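Local coordinates for protein Non-ribosomal peptide synthetase (Methanobrevibacter ruminantium, PDB 6VTJ) that probably carries a peptide intermediate on the phosphopantetheine arm of its carrier domain and releases it reductively through the adjoining NAD(P)-dependent reductase domain, at residues K314-G319 with F386-N391; E19-F24 with V33-N38; G152-M157 with S188-I193. All blocks are in the same frame, centred on the assembly; numbering follows the deposited sequence.

Contact 1 of 3, residues K314-G319 with F386-N391; sequences KIIRVG and FHCMNN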
ATOM      1  N   LYS A 314      16.170   9.201   0.338  1.00 26.72           N
ATOM      2  CA  LYS A 314      15.118   9.389  -0.646  1.00 29.92           C
ATOM      3  C   LYS A 314      13.830   8.773  -0.128  1.00 27.12           C
ATOM      4  O   LYS A 314      13.824   7.744   0.558  1.00 26.82           O
ATOM      5  CB  LYS A 314      15.447   8.757  -2.007  1.00 28.00           C
ATOM      6  CG  LYS A 314      16.895   8.881  -2.434  1.00 29.64           C
ATOM      7  CD  LYS A 314      17.029   9.812  -3.594  1.00 26.52           C
ATOM      8  CE  LYS A 314      18.491  10.071  -3.958  1.00 27.11           C
ATOM      9  NZ  LYS A 314      18.675  11.555  -3.989  1.00 25.24           N
ATOM     10  N   ILE A 315      12.735   9.420  -0.474  1.00 24.64           N
ATOM     11  CA  ILE A 315      11.410   8.893  -0.237  1.00 28.18           C
ATOM     12  C   ILE A 315      10.729   8.802  -1.596  1.00 26.49           C
ATOM     13  O   ILE A 315      10.524   9.820  -2.265  1.00 27.50           O
ATOM     14  CB  ILE A 315      10.623   9.771   0.746  1.00 28.25           C
ATOM     15  CG1 ILE A 315      11.274   9.690   2.139  1.00 28.12           C
ATOM     16  CG2 ILE A 315       9.159   9.348   0.774  1.00 26.85           C
ATOM     17  CD1 ILE A 315      10.796  10.722   3.108  1.00 26.07           C
ATOM     18  N   ILE A 316      10.389   7.590  -2.002  1.00 24.13           N
ATOM     19  CA  ILE A 316       9.791   7.323  -3.301  1.00 28.27           C
ATOM     20  C   ILE A 316       8.355   6.891  -3.028  1.00 23.83           C
ATOM     21  O   ILE A 316       8.108   5.736  -2.668  1.00 27.74           O
ATOM     22  CB  ILE A 316      10.580   6.250  -4.076  1.00 22.47           C
ATOM     23  CG1 ILE A 316      12.005   6.745  -4.394  1.00 25.39           C
ATOM     24  CG2 ILE A 316       9.848   5.840  -5.359  1.00 26.62           C
ATOM     25  CD1 ILE A 316      12.823   5.729  -5.222  1.00 28.76           C
ATOM     26  N   ARG A 317       7.398   7.806  -3.189  1.00 24.39           N
ATOM     27  CA  ARG A 317       5.984   7.460  -3.042  1.00 28.34           C
ATOM     28  C   ARG A 317       5.476   6.723  -4.281  1.00 25.90           C
ATOM     29  O   ARG A 317       5.527   7.257  -5.396  1.00 27.04           O
ATOM     30  CB  ARG A 317       5.154   8.718  -2.796  1.00 25.25           C
ATOM     31  CG  ARG A 317       5.526   9.428  -1.512  1.00 26.21           C
ATOM     32  CD  ARG A 317       4.888  10.796  -1.421  1.00 25.57           C
ATOM     33  NE  ARG A 317       5.179  11.412  -0.132  1.00 25.48           N
ATOM     34  CZ  ARG A 317       5.178  12.718   0.085  1.00 28.32           C
ATOM     35  NH1 ARG A 317       4.899  13.555  -0.918  1.00 26.77           N
ATOM     36  NH2 ARG A 317       5.447  13.184   1.305  1.00 27.38           N
ATOM     37  N   VAL A 318       4.964   5.512  -4.097  1.00 26.08           N
ATOM     38  CA  VAL A 318       4.412   4.746  -5.209  1.00 28.91           C
ATOM     39  C   VAL A 318       2.889   4.718  -5.093  1.00 29.62           C
ATOM     40  O   VAL A 318       2.304   5.112  -4.077  1.00 32.02           O
ATOM     41  CB  VAL A 318       5.013   3.322  -5.309  1.00 29.84           C
ATOM     42  CG1 VAL A 318       6.531   3.408  -5.577  1.00 24.22           C
ATOM     43  CG2 VAL A 318       4.698   2.470  -4.073  1.00 26.01           C
ATOM     44  N   GLY A 319       2.244   4.279  -6.167  1.00 27.71           N
ATOM     45  CA  GLY A 319       0.805   4.373  -6.241  1.00 26.94           C
ATOM     46  C   GLY A 319       0.106   3.031  -6.274  1.00 28.29           C
ATOM     47  O   GLY A 319       0.201   2.251  -5.324  1.00 29.71           O
ATOM     48  N   PHE A 386       9.917  11.708  -4.272  1.00 25.51           N
ATOM     49  CA  PHE A 386       9.427  11.507  -5.626  1.00 24.29           C
ATOM     50  C   PHE A 386       8.041  10.878  -5.603  1.00 27.23           C
ATOM     51  O   PHE A 386       7.664  10.198  -4.640  1.00 24.76           O
ATOM     52  CB  PHE A 386      10.379  10.640  -6.421  1.00 25.35           C
ATOM     53  CG  PHE A 386      11.778  11.163  -6.446  1.00 26.50           C
ATOM     54  CD1 PHE A 386      12.165  12.094  -7.398  1.00 26.46           C
ATOM     55  CD2 PHE A 386      12.702  10.727  -5.519  1.00 26.94           C
ATOM     56  CE1 PHE A 386      13.455  12.573  -7.416  1.00 29.71           C
ATOM     57  CE2 PHE A 386      14.001  11.219  -5.527  1.00 25.99           C
ATOM     58  CZ  PHE A 386      14.372  12.135  -6.476  1.00 28.21           C
ATOM     59  N   HIS A 387       7.282  11.151  -6.668  1.00 24.52           N
ATOM     60  CA  HIS A 387       5.956  10.592  -6.919  1.00 22.71           C
ATOM     61  C   HIS A 387       6.074   9.639  -8.107  1.00 26.97           C
ATOM     62  O   HIS A 387       5.856  10.015  -9.263  1.00 25.29           O
ATOM     63  CB  HIS A 387       4.956  11.704  -7.156  1.00 24.72           C
ATOM     64  CG  HIS A 387       4.669  12.500  -5.920  1.00 26.19           C
ATOM     65  ND1 HIS A 387       3.844  13.604  -5.910  1.00 26.69           N
ATOM     66  CD2 HIS A 387       5.094  12.337  -4.644  1.00 25.57           C
ATOM     67  CE1 HIS A 387       3.777  14.087  -4.682  1.00 25.47           C
ATOM     68  NE2 HIS A 387       4.529  13.338  -3.896  1.00 25.52           N
ATOM     69  N   CYS A 388       6.421   8.390  -7.810  1.00 25.06           N
ATOM     70  CA  CYS A 388       6.824   7.436  -8.833  1.00 26.30           C
ATOM     71  C   CYS A 388       5.614   6.569  -9.185  1.00 26.87           C
ATOM     72  O   CYS A 388       5.431   5.481  -8.643  1.00 27.59           O
ATOM     73  CB  CYS A 388       8.005   6.616  -8.330  1.00 21.00           C
ATOM     74  SG  CYS A 388       8.704   5.477  -9.540  1.00 28.58           S
ATOM     75  N   MET A 389       4.796   7.060 -10.112  1.00 25.77           N
ATOM     76  CA  MET A 389       3.593   6.375 -10.545  1.00 24.32           C
ATOM     77  C   MET A 389       3.295   6.746 -11.988  1.00 27.28           C
ATOM     78  O   MET A 389       3.650   7.834 -12.457  1.00 27.64           O
ATOM     79  CB  MET A 389       2.390   6.713  -9.651  1.00 29.10           C
ATOM     80  CG  MET A 389       2.168   8.200  -9.399  1.00 32.72           C
ATOM     81  SD  MET A 389       1.138   8.473  -7.920  1.00 40.01           S
ATOM     82  CE  MET A 389      -0.491   8.038  -8.540  1.00 32.70           C
ATOM     83  N   ASN A 390       2.626   5.822 -12.682  1.00 25.53           N
ATOM     84  CA  ASN A 390       2.272   5.983 -14.085  1.00 24.55           C
ATOM     85  C   ASN A 390       1.426   7.231 -14.315  1.00 26.11           C
ATOM     86  O   ASN A 390       0.287   7.309 -13.846  1.00 28.23           O
ATOM     87  CB  ASN A 390       1.540   4.740 -14.574  1.00 24.76           C
ATOM     88  CG  ASN A 390       1.546   4.630 -16.075  1.00 26.85           C
ATOM     89  OD1 ASN A 390       1.424   5.625 -16.763  1.00 26.82           O
ATOM     90  ND2 ASN A 390       1.708   3.416 -16.592  1.00 30.44           N
ATOM     91  N   ASN A 391       1.971   8.219 -15.019  1.00 24.02           N
ATOM     92  CA  ASN A 391       1.274   9.485 -15.180  1.00 28.73           C
ATOM     93  C   ASN A 391       0.180   9.433 -16.243  1.00 27.43           C
ATOM     94  O   ASN A 391      -0.612  10.376 -16.336  1.00 26.92           O
ATOM     95  CB  ASN A 391       2.271  10.614 -15.489  1.00 28.16           C
ATOM     96  CG  ASN A 391       3.040  10.390 -16.774  1.00 28.14           C
ATOM     97  OD1 ASN A 391       3.749   9.400 -16.925  1.00 28.54           O
ATOM     98  ND2 ASN A 391       2.941  11.339 -17.688  1.00 30.26           N
TER
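I315, R317, F386 and C388 join two parallel strands through their peptide groups. F386 N donates to I315 O, R317 N to F386 O and C388 N to R317 O, each at 2.8 Å, so R317 spends both its N-H and its carbonyl on the same neighbouring strand.

The polar side chains pair on the R317-H387 face. They lie side by side and point the same way, and R317 NH1 donates to H387 NE2 at 3.0 Å with an N-H...N angle of 154°. The donor is almost in the imidazole plane, although guanidinium and ring are turned 34° apart. The R317 chain, extended from CG to NE, lays CD 3.6 Å from H387 NE2. H387 ND1 is bonded to the carbonyl of E454, consistent with a neutral ring protonated at ND1, while R317 NH2 forms a salt bridge with E300.

Apolar contact fills the other face. I316 CG2 touches C388 CB at 3.6 Å, and I316 CG1 lies 4.2 Å from F386 CD2. K314 brings its CD to the edge of the F386 ring, 3.9 Å from CE2, and sends NZ on to the carbonyl of S383.

Helix 366-376 covers I316, V318 and F386, helix 291-308 packs on I315, and strand 252-258 continues the sheet beyond strand 313-322, consistent with the Rossmann-type fold of the reductase domain.

Contact 2 of 3, residues E19-F24 with V33-N38; sequences EICAIF and VGVEDN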
ATOM      1  N   GLU A  19     -29.201  -7.909  19.058  1.00 35.57           N
ATOM      2  CA  GLU A  19     -29.111  -8.204  17.627  1.00 38.29           C
ATOM      3  C   GLU A  19     -27.660  -8.317  17.172  1.00 37.40           C
ATOM      4  O   GLU A  19     -27.308  -9.214  16.391  1.00 35.11           O
ATOM      5  CB  GLU A  19     -29.826  -7.126  16.807  1.00 35.76           C
ATOM      6  CG  GLU A  19     -31.336  -7.069  16.997  1.00 40.39           C
ATOM      7  CD  GLU A  19     -31.990  -5.889  16.284  1.00 48.60           C
ATOM      8  OE1 GLU A  19     -31.273  -5.136  15.583  1.00 50.15           O
ATOM      9  OE2 GLU A  19     -33.224  -5.716  16.419  1.00 50.27           O
ATOM     10  N   ILE A  20     -26.799  -7.416  17.643  1.00 34.41           N
ATOM     11  CA  ILE A  20     -25.421  -7.449  17.153  1.00 35.90           C
ATOM     12  C   ILE A  20     -24.672  -8.643  17.744  1.00 39.25           C
ATOM     13  O   ILE A  20     -23.867  -9.290  17.057  1.00 36.51           O
ATOM     14  CB  ILE A  20     -24.715  -6.108  17.424  1.00 36.92           C
ATOM     15  CG1 ILE A  20     -25.384  -5.000  16.600  1.00 33.25           C
ATOM     16  CG2 ILE A  20     -23.245  -6.191  17.063  1.00 36.19           C
ATOM     17  CD1 ILE A  20     -25.110  -3.591  17.128  1.00 39.09           C
ATOM     18  N   CYS A  21     -24.948  -8.982  19.005  1.00 35.25           N
ATOM     19  CA  CYS A  21     -24.395 -10.209  19.566  1.00 39.02           C
ATOM     20  C   CYS A  21     -24.839 -11.426  18.776  1.00 38.48           C
ATOM     21  O   CYS A  21     -24.032 -12.329  18.511  1.00 40.24           O
ATOM     22  CB  CYS A  21     -24.818 -10.370  21.023  1.00 39.24           C
ATOM     23  SG  CYS A  21     -23.965  -9.300  22.143  1.00 40.56           S
ATOM     24  N   ALA A  22     -26.125 -11.483  18.404  1.00 34.52           N
ATOM     25  CA  ALA A  22     -26.604 -12.656  17.681  1.00 37.52           C
ATOM     26  C   ALA A  22     -25.956 -12.748  16.311  1.00 38.57           C
ATOM     27  O   ALA A  22     -25.667 -13.850  15.827  1.00 38.24           O
ATOM     28  CB  ALA A  22     -28.125 -12.624  17.545  1.00 39.50           C
ATOM     29  N   ILE A  23     -25.726 -11.600  15.668  1.00 39.10           N
ATOM     30  CA  ILE A  23     -25.059 -11.606  14.369  1.00 37.26           C
ATOM     31  C   ILE A  23     -23.621 -12.104  14.503  1.00 38.11           C
ATOM     32  O   ILE A  23     -23.181 -12.971  13.737  1.00 36.77           O
ATOM     33  CB  ILE A  23     -25.124 -10.211  13.726  1.00 39.84           C
ATOM     34  CG1 ILE A  23     -26.573  -9.848  13.396  1.00 39.68           C
ATOM     35  CG2 ILE A  23     -24.287 -10.197  12.485  1.00 40.25           C
ATOM     36  CD1 ILE A  23     -26.766  -8.433  12.936  1.00 36.39           C
ATOM     37  N   PHE A  24     -22.860 -11.546  15.455  1.00 37.20           N
ATOM     38  CA  PHE A  24     -21.535 -12.087  15.757  1.00 37.51           C
ATOM     39  C   PHE A  24     -21.590 -13.603  15.866  1.00 37.85           C
ATOM     40  O   PHE A  24     -20.850 -14.317  15.183  1.00 42.00           O
ATOM     41  CB  PHE A  24     -20.991 -11.516  17.067  1.00 37.77           C
ATOM     42  CG  PHE A  24     -20.276 -10.194  16.944  1.00 33.45           C
ATOM     43  CD1 PHE A  24     -20.720  -9.211  16.077  1.00 31.92           C
ATOM     44  CD2 PHE A  24     -19.179  -9.921  17.753  1.00 35.54           C
ATOM     45  CE1 PHE A  24     -20.074  -7.978  15.997  1.00 34.93           C
ATOM     46  CE2 PHE A  24     -18.524  -8.701  17.682  1.00 35.56           C
ATOM     47  CZ  PHE A  24     -18.977  -7.722  16.804  1.00 39.56           C
ATOM     48  N   VAL A  33     -21.928 -15.554  22.568  1.00 44.90           N
ATOM     49  CA  VAL A  33     -21.126 -14.346  22.380  1.00 41.06           C
ATOM     50  C   VAL A  33     -21.654 -13.274  23.331  1.00 45.54           C
ATOM     51  O   VAL A  33     -22.846 -12.946  23.301  1.00 43.66           O
ATOM     52  CB  VAL A  33     -21.177 -13.850  20.927  1.00 36.79           C
ATOM     53  CG1 VAL A  33     -20.651 -12.408  20.814  1.00 37.33           C
ATOM     54  CG2 VAL A  33     -20.443 -14.807  20.005  1.00 41.24           C
ATOM     55  N   GLY A  34     -20.766 -12.726  24.177  1.00 43.54           N
ATOM     56  CA  GLY A  34     -21.138 -11.643  25.059  1.00 42.60           C
ATOM     57  C   GLY A  34     -21.033 -10.289  24.381  1.00 43.74           C
ATOM     58  O   GLY A  34     -20.533 -10.155  23.272  1.00 44.64           O
ATOM     59  N   VAL A  35     -21.529  -9.264  25.076  1.00 45.07           N
ATOM     60  CA  VAL A  35     -21.605  -7.926  24.491  1.00 44.30           C
ATOM     61  C   VAL A  35     -20.265  -7.211  24.518  1.00 46.85           C
ATOM     62  O   VAL A  35     -20.098  -6.185  23.841  1.00 44.85           O
ATOM     63  CB  VAL A  35     -22.692  -7.110  25.221  1.00 48.08           C
ATOM     64  CG1 VAL A  35     -22.159  -6.534  26.539  1.00 47.34           C
ATOM     65  CG2 VAL A  35     -23.270  -6.022  24.303  1.00 43.40           C
ATOM     66  N   GLU A  36     -19.306  -7.728  25.284  1.00 44.82           N
ATOM     67  CA  GLU A  36     -17.955  -7.192  25.336  1.00 49.58           C
ATOM     68  C   GLU A  36     -16.944  -8.125  24.684  1.00 49.37           C
ATOM     69  O   GLU A  36     -15.735  -7.953  24.880  1.00 51.61           O
ATOM     70  CB  GLU A  36     -17.569  -6.910  26.785  1.00 47.00           C
ATOM     71  CG  GLU A  36     -18.634  -6.135  27.534  1.00 54.56           C
ATOM     72  CD  GLU A  36     -18.245  -4.693  27.795  1.00 62.60           C
ATOM     73  OE1 GLU A  36     -18.069  -4.336  28.988  1.00 67.33           O
ATOM     74  OE2 GLU A  36     -18.130  -3.918  26.812  1.00 59.26           O
ATOM     75  N   ASP A  37     -17.409  -9.114  23.922  1.00 44.93           N
ATOM     76  CA  ASP A  37     -16.504  -9.975  23.178  1.00 44.44           C
ATOM     77  C   ASP A  37     -15.913  -9.220  21.989  1.00 43.97           C
ATOM     78  O   ASP A  37     -16.643  -8.675  21.153  1.00 42.90           O
ATOM     79  CB  ASP A  37     -17.233 -11.227  22.699  1.00 40.82           C
ATOM     80  CG  ASP A  37     -17.606 -12.161  23.839  1.00 46.87           C
ATOM     81  OD1 ASP A  37     -17.472 -11.760  25.024  1.00 43.45           O
ATOM     82  OD2 ASP A  37     -18.042 -13.300  23.542  1.00 44.97           O
ATOM     83  N   ASN A  38     -14.588  -9.190  21.924  1.00 43.60           N
ATOM     84  CA  ASN A  38     -13.865  -8.589  20.810  1.00 42.44           C
ATOM     85  C   ASN A  38     -13.999  -9.476  19.571  1.00 41.43           C
ATOM     86  O   ASN A  38     -13.585 -10.642  19.593  1.00 40.64           O
ATOM     87  CB  ASN A  38     -12.396  -8.417  21.206  1.00 47.16           C
ATOM     88  CG  ASN A  38     -11.587  -7.648  20.181  1.00 47.03           C
ATOM     89  OD1 ASN A  38     -11.655  -7.920  18.982  1.00 42.43           O
ATOM     90  ND2 ASN A  38     -10.790  -6.696  20.657  1.00 46.17           N
TER
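C21 points its thiol from helix 15-28 at the backbone of the following loop, with SG 3.6 Å from V35 CA and 3.7 Å from G34 O. SG is anti to the carbonyl carbon of C21 (chi1 -75°), and from there it also touches the V35 side chain, 4.0 Å from CB. One helical turn on, F24 faces V33. V33 CG1, anti to its own backbone N (chi1 165°), is the branch that meets F24 CB, at 3.9 Å, and the same methyl lies obliquely to the F24 ring. At the ring edge, F24 CE2 lies 3.9 Å from the carbonyl O of D37, which sits near the ring plane.

This is the helical carrier-protein fold of the phosphopantetheine attachment family, in which a long loop follows the first helix and leads to helix 46-58. S46, at the start of that helix, borders the bound 4'-phosphopantetheine.

Within the loop, G34 to D37 form a type I turn. Its backbone bond, from D37 N to G34 O, is weak, and the D37 carboxylate gives the turn a second link: G34 N donates to D37 OD2 at 2.9 Å, coming from well above the carboxylate plane. The F24 ring also stacks edge-to-face with F39, and L52 of helix 46-58 packs against it. P74, at the start of helix 74-82, touches C21.

Contact 3 of 3, residues G152-M157 with S188-I193; sequences GKIYCM and SRIIPI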
ATOM      1  N   GLY A 152      26.509  -3.868  -9.149  1.00 40.99           N
ATOM      2  CA  GLY A 152      26.989  -4.240  -7.833  1.00 37.99           C
ATOM      3  C   GLY A 152      26.356  -5.504  -7.279  1.00 38.98           C
ATOM      4  O   GLY A 152      25.776  -6.321  -7.998  1.00 41.33           O
ATOM      5  N   LYS A 153      26.505  -5.670  -5.970  1.00 37.65           N
ATOM      6  CA  LYS A 153      25.922  -6.779  -5.227  1.00 39.20           C
ATOM      7  C   LYS A 153      24.623  -6.328  -4.573  1.00 33.32           C
ATOM      8  O   LYS A 153      24.449  -5.146  -4.266  1.00 34.30           O
ATOM      9  CB  LYS A 153      26.876  -7.275  -4.141  1.00 37.98           C
ATOM     10  CG  LYS A 153      28.059  -8.084  -4.624  1.00 47.64           C
ATOM     11  CD  LYS A 153      28.628  -8.925  -3.494  1.00 45.50           C
ATOM     12  CE  LYS A 153      29.065  -8.054  -2.332  1.00 48.97           C
ATOM     13  NZ  LYS A 153      29.874  -8.827  -1.341  1.00 56.49           N
ATOM     14  N   ILE A 154      23.721  -7.276  -4.330  1.00 31.53           N
ATOM     15  CA  ILE A 154      22.473  -6.979  -3.637  1.00 31.71           C
ATOM     16  C   ILE A 154      22.273  -7.984  -2.503  1.00 30.29           C
ATOM     17  O   ILE A 154      22.177  -9.195  -2.737  1.00 31.61           O
ATOM     18  CB  ILE A 154      21.274  -6.969  -4.600  1.00 28.78           C
ATOM     19  CG1 ILE A 154      19.997  -6.578  -3.856  1.00 31.63           C
ATOM     20  CG2 ILE A 154      21.081  -8.313  -5.286  1.00 28.67           C
ATOM     21  CD1 ILE A 154      18.896  -6.126  -4.784  1.00 30.07           C
ATOM     22  N   TYR A 155      22.236  -7.479  -1.278  1.00 30.05           N
ATOM     23  CA  TYR A 155      21.930  -8.252  -0.085  1.00 30.20           C
ATOM     24  C   TYR A 155      20.431  -8.196   0.164  1.00 32.69           C
ATOM     25  O   TYR A 155      19.867  -7.107   0.262  1.00 33.56           O
ATOM     26  CB  TYR A 155      22.654  -7.667   1.127  1.00 28.03           C
ATOM     27  CG  TYR A 155      24.166  -7.705   1.060  1.00 38.19           C
ATOM     28  CD1 TYR A 155      24.871  -6.834   0.237  1.00 33.80           C
ATOM     29  CD2 TYR A 155      24.890  -8.603   1.848  1.00 40.23           C
ATOM     30  CE1 TYR A 155      26.268  -6.863   0.190  1.00 44.61           C
ATOM     31  CE2 TYR A 155      26.279  -8.641   1.807  1.00 41.82           C
ATOM     32  CZ  TYR A 155      26.961  -7.769   0.975  1.00 46.00           C
ATOM     33  OH  TYR A 155      28.333  -7.804   0.935  1.00 46.49           O
ATOM     34  N   CYS A 156      19.796  -9.349   0.318  1.00 30.02           N
ATOM     35  CA  CYS A 156      18.346  -9.410   0.502  1.00 31.77           C
ATOM     36  C   CYS A 156      18.066  -9.960   1.887  1.00 36.41           C
ATOM     37  O   CYS A 156      18.373 -11.124   2.161  1.00 35.67           O
ATOM     38  CB  CYS A 156      17.685 -10.281  -0.561  1.00 30.77           C
ATOM     39  SG  CYS A 156      18.082  -9.805  -2.245  1.00 33.44           S
ATOM     40  N   MET A 157      17.469  -9.145   2.746  1.00 36.16           N
ATOM     41  CA  MET A 157      17.172  -9.576   4.107  1.00 38.56           C
ATOM     42  C   MET A 157      15.768 -10.170   4.181  1.00 38.58           C
ATOM     43  O   MET A 157      14.788  -9.495   3.852  1.00 40.55           O
ATOM     44  CB  MET A 157      17.307  -8.419   5.091  1.00 40.13           C
ATOM     45  CG  MET A 157      17.398  -8.894   6.530  1.00 44.71           C
ATOM     46  SD  MET A 157      17.134  -7.583   7.739  1.00 52.69           S
ATOM     47  CE  MET A 157      18.584  -6.583   7.467  1.00 36.22           C
ATOM     48  N   SER A 188      27.004 -14.973  -5.515  1.00 40.97           N
ATOM     49  CA  SER A 188      27.917 -13.993  -6.105  1.00 40.28           C
ATOM     50  C   SER A 188      27.273 -12.615  -6.123  1.00 38.32           C
ATOM     51  O   SER A 188      27.667 -11.765  -5.323  1.00 43.94           O
ATOM     52  CB  SER A 188      28.388 -14.430  -7.499  1.00 38.01           C
ATOM     53  OG  SER A 188      27.317 -14.745  -8.364  1.00 49.04           O
ATOM     54  N   ARG A 189      26.275 -12.362  -6.979  1.00 43.18           N
ATOM     55  CA  ARG A 189      25.624 -11.050  -6.972  1.00 42.28           C
ATOM     56  C   ARG A 189      24.532 -10.946  -5.913  1.00 38.38           C
ATOM     57  O   ARG A 189      24.290  -9.849  -5.399  1.00 41.65           O
ATOM     58  CB  ARG A 189      25.003 -10.717  -8.335  1.00 44.27           C
ATOM     59  CG  ARG A 189      25.862 -10.941  -9.582  1.00 47.93           C
ATOM     60  CD  ARG A 189      26.352  -9.657 -10.297  1.00 45.24           C
ATOM     61  NE  ARG A 189      25.544  -8.439 -10.133  1.00 47.79           N
ATOM     62  CZ  ARG A 189      24.592  -8.010 -10.972  1.00 42.11           C
ATOM     63  NH1 ARG A 189      24.263  -8.692 -12.064  1.00 37.79           N
ATOM     64  NH2 ARG A 189      23.955  -6.874 -10.708  1.00 44.96           N
ATOM     65  N   ILE A 190      23.868 -12.054  -5.567  1.00 36.45           N
ATOM     66  CA  ILE A 190      22.731 -12.042  -4.649  1.00 31.22           C
ATOM     67  C   ILE A 190      23.148 -12.679  -3.330  1.00 32.69           C
ATOM     68  O   ILE A 190      23.502 -13.863  -3.289  1.00 33.81           O
ATOM     69  CB  ILE A 190      21.519 -12.772  -5.243  1.00 29.87           C
ATOM     70  CG1 ILE A 190      21.165 -12.188  -6.613  1.00 30.90           C
ATOM     71  CG2 ILE A 190      20.337 -12.700  -4.289  1.00 29.84           C
ATOM     72  CD1 ILE A 190      20.078 -12.978  -7.348  1.00 28.61           C
ATOM     73  N   ILE A 191      23.053 -11.915  -2.246  1.00 28.08           N
ATOM     74  CA  ILE A 191      23.435 -12.399  -0.919  1.00 35.71           C
ATOM     75  C   ILE A 191      22.205 -12.496  -0.020  1.00 31.72           C
ATOM     76  O   ILE A 191      21.705 -11.473   0.458  1.00 34.33           O
ATOM     77  CB  ILE A 191      24.506 -11.499  -0.282  1.00 33.76           C
ATOM     78  CG1 ILE A 191      25.445 -10.954  -1.352  1.00 32.76           C
ATOM     79  CG2 ILE A 191      25.303 -12.279   0.753  1.00 31.76           C
ATOM     80  CD1 ILE A 191      26.260 -12.040  -2.028  1.00 39.58           C
ATOM     81  N   PRO A 192      21.675 -13.694   0.217  1.00 35.73           N
ATOM     82  CA  PRO A 192      20.578 -13.841   1.189  1.00 33.54           C
ATOM     83  C   PRO A 192      21.068 -13.628   2.618  1.00 35.00           C
ATOM     84  O   PRO A 192      22.079 -14.197   3.029  1.00 38.14           O
ATOM     85  CB  PRO A 192      20.102 -15.285   0.970  1.00 37.42           C
ATOM     86  CG  PRO A 192      20.594 -15.660  -0.407  1.00 33.00           C
ATOM     87  CD  PRO A 192      21.889 -14.916  -0.581  1.00 33.85           C
ATOM     88  N   ILE A 193      20.330 -12.821   3.382  1.00 35.51           N
ATOM     89  CA  ILE A 193      20.644 -12.522   4.778  1.00 37.88           C
ATOM     90  C   ILE A 193      19.417 -12.857   5.624  1.00 38.93           C
ATOM     91  O   ILE A 193      18.341 -12.272   5.428  1.00 39.41           O
ATOM     92  CB  ILE A 193      21.046 -11.047   4.979  1.00 38.14           C
ATOM     93  CG1 ILE A 193      22.187 -10.661   4.052  1.00 38.25           C
ATOM     94  CG2 ILE A 193      21.476 -10.803   6.415  1.00 42.07           C
ATOM     95  CD1 ILE A 193      23.520 -11.200   4.491  1.00 36.72           C
TER
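I154 to M157 and I190 to I193 run as parallel strands whose segment axes are 25° apart, joined by I154 N to R189 O (2.8 Å), I191 N to I154 O, C156 N to I191 O and I193 N to C156 O. Just before the strands begin, the R189 side chain adds to its backbone bond: bent at chi2 and chi3, it sets NE 3.0 Å from G152 O, with that oxygen in the guanidinium plane, and NH2 adds a weak bond to the same acceptor. R189 NH1 is bonded to the carbonyl of I147.

On one face, I191 lies alongside Y155 and places CG1 over the centre of the ring, 4.0 Å from the centroid, a CH-pi contact. I193 CD1 comes instead to the ring edge, 4.0 Å from Y155 CD2. The phenol oxygen is held by K153 NZ and by E209.

On the opposite face the contacts across the two strands are apolar: I154 CG2 meets I190 CG1 at 4.1 Å, and C156 SG lies 4.2 Å from I190 CG2. Helix 137-149 covers this side, and helix 166-177 packs on I190 and P192. Strand 154-158, helix 166-177 and strand 190-194 form a beta-alpha-beta crossover of the Rossmann fold.

Overall arrangement
From the N terminus, contact 2 comes first and closes a short loop, bringing the segment after helix 15-28 back onto that helix within the carrier domain. Contact 3 follows in the reductase domain, closing the crossover through helix 166-177 between strands 154-158 and 190-194. Contact 1 comes last and closes a longer excursion of 66 residues, which includes helix 366-376 and returns as strand 385-388. The three are in series, none nested in or crossing another. Contacts 1 and 3 belong to one sheet, their centres 25 Å apart, with strands 129-132, 213-216 and 252-258 between them. Contact 2 stands apart, its centre 43 Å from that of contact 1.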